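Calreticulin, putative (Trypanosoma cruzi, PDB 5HCF) probably acts as a chaperone that binds both carbohydrates and peptides through a globular domain of legume lectin fold. Local coordinates at residues A[15-19]-A[96-100]; A[46-52]-A[214-220]. All coordinates share one frame; numbering follows the deposited sequence.

Contact 1: A[15-19]-A[96-100]; sequences TTSKH and PEKFH
S17 heads an ST turn that receives the loop 96-100 at the outer strand 15-16 of the seven-stranded sheet in this legume lectin fold. S17 OG accepts the N-H of H19 at 2.9 Å. The same hydroxyl lies 3.0 Å from E97 O and 2.9 Å from F99 O, and which of these carbonyls takes its proton is not settled. Either way, it sits within reach of both. E97 O also takes the K18 N-H in a hydrogen bond. At the strand end, T15 CB meets P96 CB. Farther out, the K18 and E97 side chains run side by side in the same direction, with K18 CD close to E97 OE1 and the charged ends not in contact. Beyond the turn, the rings of H19 and H100 stack face to face. Their centroids are 3.9 Å apart, with planes 11° from parallel. A chi1 of -175° turns the H19 ring away from its own backbone N and out over H100. The H100 ring is held from its edge: ND1 donates to K98 O at 2.8 Å, nearly in the ring plane. H100 CB also sits over the H19 face, 3.5 Å from H19 CD2.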
loop_
_atom_site.group_PDB
_atom_site.type_symbol
_atom_site.label_atom_id
_atom_site.label_comp_id
_atom_site.label_asym_id
_atom_site.label_seq_id
_atom_site.Cartn_x
_atom_site.Cartn_y
_atom_site.Cartn_z
ATOM N N THR A 15 -1.579 17.303 -0.654
ATOM C CA THR A 15 -1.311 18.232 0.437
ATOM C C THR A 15 -0.377 17.639 1.482
ATOM O O THR A 15 -0.619 16.551 1.999
ATOM C CB THR A 15 -2.606 18.671 1.137
ATOM O OG1 THR A 15 -3.540 19.147 0.161
ATOM C CG2 THR A 15 -2.313 19.771 2.132
ATOM N N THR A 16 0.685 18.373 1.796
ATOM C CA THR A 16 1.667 17.935 2.776
ATOM C C THR A 16 1.287 18.442 4.161
ATOM O O THR A 16 0.964 19.614 4.332
ATOM C CB THR A 16 3.081 18.429 2.413
ATOM O OG1 THR A 16 3.359 18.129 1.039
ATOM C CG2 THR A 16 4.123 17.761 3.300
ATOM N N SER A 17 1.338 17.558 5.150
ATOM C CA SER A 17 0.852 17.870 6.489
ATOM C C SER A 17 1.605 19.011 7.169
ATOM O O SER A 17 2.737 19.326 6.809
ATOM C CB SER A 17 0.921 16.624 7.366
ATOM O OG SER A 17 0.672 16.950 8.722
ATOM N N LYS A 18 0.953 19.640 8.143
ATOM C CA LYS A 18 1.583 20.682 8.942
ATOM C C LYS A 18 1.801 20.196 10.376
ATOM O O LYS A 18 2.024 20.992 11.293
ATOM C CB LYS A 18 0.736 21.956 8.944
ATOM C CG LYS A 18 0.655 22.665 7.610
ATOM C CD LYS A 18 -0.091 23.984 7.755
ATOM C CE LYS A 18 0.860 25.170 7.580
ATOM N NZ LYS A 18 1.151 25.439 6.140
ATOM N N HIS A 19 1.736 18.883 10.567
ATOM C CA HIS A 19 1.881 18.306 11.897
ATOM C C HIS A 19 3.306 18.473 12.418
ATOM O O HIS A 19 3.540 18.434 13.626
ATOM C CB HIS A 19 1.488 16.828 11.884
ATOM C CG HIS A 19 1.505 16.187 13.236
ATOM N ND1 HIS A 19 0.528 16.416 14.181
ATOM C CD2 HIS A 19 2.379 15.320 13.803
ATOM C CE1 HIS A 19 0.798 15.718 15.271
ATOM N NE2 HIS A 19 1.916 15.046 15.067
ATOM N N PRO A 96 -6.059 16.744 6.027
ATOM C CA PRO A 96 -4.733 16.494 5.446
ATOM C C PRO A 96 -3.579 17.255 6.111
ATOM O O PRO A 96 -2.455 16.746 6.119
ATOM C CB PRO A 96 -4.902 16.949 3.991
ATOM C CG PRO A 96 -6.359 16.800 3.719
ATOM C CD PRO A 96 -7.047 17.139 5.010
ATOM N N GLU A 97 -3.848 18.434 6.667
ATOM C CA GLU A 97 -2.798 19.252 7.278
ATOM C C GLU A 97 -2.392 18.767 8.672
ATOM O O GLU A 97 -1.312 19.113 9.162
ATOM C CB GLU A 97 -3.223 20.722 7.329
ATOM C CG GLU A 97 -3.299 21.370 5.957
ATOM C CD GLU A 97 -3.500 22.869 6.022
ATOM O OE1 GLU A 97 -3.621 23.410 7.143
ATOM O OE2 GLU A 97 -3.533 23.505 4.947
ATOM N N LYS A 98 -3.251 17.975 9.308
ATOM C CA LYS A 98 -2.903 17.378 10.595
ATOM C C LYS A 98 -2.693 15.884 10.425
ATOM O O LYS A 98 -2.740 15.126 11.393
ATOM C CB LYS A 98 -3.967 17.633 11.656
ATOM C CG LYS A 98 -4.243 19.091 11.956
ATOM C CD LYS A 98 -5.429 19.186 12.898
ATOM C CE LYS A 98 -5.811 20.627 13.188
ATOM N NZ LYS A 98 -6.807 20.678 14.307
ATOM N N PHE A 99 -2.457 15.470 9.186
ATOM C CA PHE A 99 -2.243 14.069 8.872
ATOM C C PHE A 99 -0.909 13.593 9.431
ATOM O O PHE A 99 0.137 14.171 9.150
ATOM C CB PHE A 99 -2.286 13.859 7.360
ATOM C CG PHE A 99 -1.959 12.458 6.929
ATOM C CD1 PHE A 99 -2.508 11.365 7.582
ATOM C CD2 PHE A 99 -1.102 12.236 5.861
ATOM C CE1 PHE A 99 -2.204 10.079 7.178
ATOM C CE2 PHE A 99 -0.797 10.955 5.453
ATOM C CZ PHE A 99 -1.349 9.874 6.111
ATOM N N HIS A 100 -0.952 12.534 10.228
ATOM C CA HIS A 100 0.268 11.967 10.787
ATOM C C HIS A 100 0.049 10.508 11.163
ATOM O O HIS A 100 -1.030 9.950 10.931
ATOM C CB HIS A 100 0.737 12.773 12.002
ATOM C CG HIS A 100 -0.204 12.720 13.165
ATOM N ND1 HIS A 100 -1.467 13.271 13.129
ATOM C CD2 HIS A 100 -0.065 12.177 14.399
ATOM C CE1 HIS A 100 -2.066 13.068 14.289
ATOM N NE2 HIS A 100 -1.237 12.407 15.077
#

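Contact 2: A[46-52]-A[214-220]; sequences TEDARFY and DVWQVES
F51 and W216 meet on one face of the sheet where strands 50-52 and 214-217 run antiparallel. The indole turns an edge to the phenyl ring. W216 CE3 stands over the centre of the F51 face, 3.6 Å from F51 CE2, and the two ring planes are 51° apart. With chi1 at 157°, the indole swings away from the W216 backbone N and lies toward segment 46-52. There its CE3, CZ3 and CH2 atoms touch the backbone of A49 and R50, with CE3 3.3 Å from R50 O and CH2 near A49 CB. Q217 N donates to R50 O, and Y52 N donates to V215 O at 2.8 Å.

The opposite face carries Y52 and V215, whose CB and CG2 pack together; L45 of the other sheet touches both. The Y52 ring reaches along the strands to the turn at S220. Its OH donates to E47 O at 2.6 Å, on a lone pair, and lies 3.1 Å from S220 OG. S220 CB fits in beside the phenol, 3.2 Å from E47 O. D48 then closes the end: its OD1 accepts the S220 N-H at 2.9 Å, from above the carboxylate plane. A49 N bonds to V218 O, and A49 has positive phi and psi. A49 and R50 both face Q217, which makes a G1 beta bulge at the end of a strand pair in the legume lectin sandwich.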
loop_
_atom_site.group_PDB
_atom_site.type_symbol
_atom_site.label_atom_id
_atom_site.label_comp_id
_atom_site.label_asym_id
_atom_site.label_seq_id
_atom_site.Cartn_x
_atom_site.Cartn_y
_atom_site.Cartn_z
ATOM N N THR A 46 12.953 12.723 -1.200
ATOM C CA THR A 46 14.248 13.322 -1.521
ATOM C C THR A 46 15.264 13.346 -0.385
ATOM O O THR A 46 16.465 13.309 -0.635
ATOM C CB THR A 46 14.074 14.771 -2.022
ATOM O OG1 THR A 46 13.476 15.572 -0.993
ATOM C CG2 THR A 46 13.190 14.800 -3.255
ATOM N N GLU A 47 14.795 13.424 0.855
ATOM C CA GLU A 47 15.689 13.727 1.965
ATOM C C GLU A 47 15.888 12.562 2.929
ATOM O O GLU A 47 14.928 11.959 3.410
ATOM C CB GLU A 47 15.166 14.943 2.729
ATOM C CG GLU A 47 15.174 16.234 1.920
ATOM C CD GLU A 47 14.784 17.441 2.749
ATOM O OE1 GLU A 47 13.608 17.523 3.165
ATOM O OE2 GLU A 47 15.657 18.301 2.992
ATOM N N ASP A 48 17.152 12.260 3.208
ATOM C CA ASP A 48 17.521 11.204 4.146
ATOM C C ASP A 48 17.066 11.544 5.556
ATOM O O ASP A 48 17.012 12.714 5.928
ATOM C CB ASP A 48 19.038 10.985 4.142
ATOM C CG ASP A 48 19.526 10.313 2.878
ATOM O OD1 ASP A 48 18.670 9.935 2.048
ATOM O OD2 ASP A 48 20.760 10.166 2.717
ATOM N N ALA A 49 16.737 10.519 6.331
ATOM C CA ALA A 49 16.418 10.693 7.749
ATOM C C ALA A 49 15.280 11.690 7.995
ATOM O O ALA A 49 15.422 12.611 8.799
ATOM C CB ALA A 49 17.668 11.128 8.514
ATOM N N ARG A 50 14.158 11.484 7.315
ATOM C CA ARG A 50 12.995 12.349 7.470
ATOM C C ARG A 50 11.710 11.540 7.598
ATOM O O ARG A 50 11.630 10.398 7.154
ATOM C CB ARG A 50 12.871 13.314 6.278
ATOM C CG ARG A 50 14.055 14.250 6.079
ATOM C CD ARG A 50 13.996 15.440 7.023
ATOM N NE ARG A 50 15.249 16.194 7.036
ATOM C CZ ARG A 50 16.365 15.768 7.620
ATOM N NH1 ARG A 50 16.380 14.590 8.225
ATOM N NH2 ARG A 50 17.463 16.510 7.592
ATOM N N PHE A 51 10.700 12.148 8.201
ATOM C CA PHE A 51 9.345 11.627 8.130
ATOM C C PHE A 51 8.673 12.237 6.909
ATOM O O PHE A 51 8.990 13.358 6.514
ATOM C CB PHE A 51 8.546 11.956 9.389
ATOM C CG PHE A 51 9.006 11.225 10.614
ATOM C CD1 PHE A 51 8.515 9.960 10.905
ATOM C CD2 PHE A 51 9.911 11.806 11.487
ATOM C CE1 PHE A 51 8.924 9.286 12.042
ATOM C CE2 PHE A 51 10.325 11.135 12.628
ATOM C CZ PHE A 51 9.827 9.875 12.906
ATOM N N TYR A 52 7.752 11.502 6.304
ATOM C CA TYR A 52 6.968 12.053 5.208
ATOM C C TYR A 52 5.480 11.907 5.522
ATOM O O TYR A 52 5.062 10.933 6.144
ATOM C CB TYR A 52 7.327 11.364 3.886
ATOM C CG TYR A 52 8.754 11.616 3.445
ATOM C CD1 TYR A 52 9.818 10.924 4.023
ATOM C CD2 TYR A 52 9.039 12.549 2.456
ATOM C CE1 TYR A 52 11.126 11.159 3.621
ATOM C CE2 TYR A 52 10.340 12.790 2.050
ATOM C CZ TYR A 52 11.381 12.096 2.634
ATOM O OH TYR A 52 12.672 12.348 2.223
ATOM N N ASP A 214 2.509 8.043 4.549
ATOM C CA ASP A 214 3.034 8.365 5.865
ATOM C C ASP A 214 4.144 7.375 6.188
ATOM O O ASP A 214 3.884 6.278 6.690
ATOM C CB ASP A 214 1.919 8.310 6.911
ATOM C CG ASP A 214 2.446 8.235 8.328
ATOM O OD1 ASP A 214 3.467 8.892 8.623
ATOM O OD2 ASP A 214 1.851 7.489 9.138
ATOM N N VAL A 215 5.383 7.748 5.880
ATOM C CA VAL A 215 6.506 6.832 6.068
ATOM C C VAL A 215 7.721 7.517 6.672
ATOM O O VAL A 215 7.875 8.732 6.578
ATOM C CB VAL A 215 6.940 6.173 4.739
ATOM C CG1 VAL A 215 5.791 5.412 4.124
ATOM C CG2 VAL A 215 7.473 7.218 3.771
ATOM N N TRP A 216 8.578 6.718 7.296
ATOM C CA TRP A 216 9.885 7.164 7.755
ATOM C C TRP A 216 10.959 6.538 6.877
ATOM O O TRP A 216 10.889 5.353 6.560
ATOM C CB TRP A 216 10.101 6.792 9.228
ATOM C CG TRP A 216 11.546 6.705 9.640
ATOM C CD1 TRP A 216 12.322 5.581 9.689
ATOM C CD2 TRP A 216 12.388 7.788 10.054
ATOM N NE1 TRP A 216 13.589 5.896 10.112
ATOM C CE2 TRP A 216 13.658 7.245 10.342
ATOM C CE3 TRP A 216 12.191 9.164 10.211
ATOM C CZ2 TRP A 216 14.724 8.029 10.777
ATOM C CZ3 TRP A 216 13.250 9.940 10.644
ATOM C CH2 TRP A 216 14.501 9.371 10.921
ATOM N N GLN A 217 11.940 7.340 6.470
ATOM C CA GLN A 217 13.051 6.835 5.668
ATOM C C GLN A 217 14.403 7.328 6.164
ATOM O O GLN A 217 14.622 8.532 6.308
ATOM C CB GLN A 217 12.898 7.219 4.193
ATOM C CG GLN A 217 11.966 6.327 3.391
ATOM C CD GLN A 217 12.165 6.499 1.896
ATOM O OE1 GLN A 217 11.882 7.551 1.337
ATOM N NE2 GLN A 217 12.681 5.467 1.249
ATOM N N VAL A 218 15.306 6.384 6.421
ATOM C CA VAL A 218 16.695 6.710 6.714
ATOM C C VAL A 218 17.417 7.015 5.407
ATOM O O VAL A 218 17.899 8.129 5.200
ATOM C CB VAL A 218 17.429 5.572 7.440
ATOM C CG1 VAL A 218 18.891 5.950 7.647
ATOM C CG2 VAL A 218 16.755 5.259 8.772
ATOM N N GLU A 219 17.498 6.014 4.534
ATOM C CA GLU A 219 18.030 6.208 3.188
ATOM C C GLU A 219 16.878 6.521 2.239
ATOM O O GLU A 219 16.093 5.636 1.890
ATOM C CB GLU A 219 18.795 4.970 2.710
ATOM C CG GLU A 219 19.881 4.481 3.674
ATOM C CD GLU A 219 19.330 3.652 4.838
ATOM O OE1 GLU A 219 18.165 3.201 4.773
ATOM O OE2 GLU A 219 20.068 3.447 5.824
ATOM N N SER A 220 16.768 7.783 1.835
ATOM C CA SER A 220 15.648 8.208 1.003
ATOM C C SER A 220 15.917 7.967 -0.480
ATOM O O SER A 220 16.973 7.457 -0.851
ATOM C CB SER A 220 15.329 9.683 1.257
ATOM O OG SER A 220 14.070 10.031 0.707
#

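Contacts 1 and 2 both reach the same seven-stranded sheet, with centres about 16 Å apart. Strand 50-62 joins them: S17 pairs through its backbone with A53, next along the chain from Y52 of contact 2. They also meet directly. F99 CZ of contact 1 packs on D214 CB of contact 2 at 3.7 Å, and H100 C lies 4.1 Å from D214 OD2. The loop 96-100 therefore borders the start of segment 214-220. D214 forms a salt bridge with K89 of the next strand, and its side chain is about 4 Å from a bound acetic acid. That molecule probably comes from the crystallisation liquor, though such molecules often mark pockets.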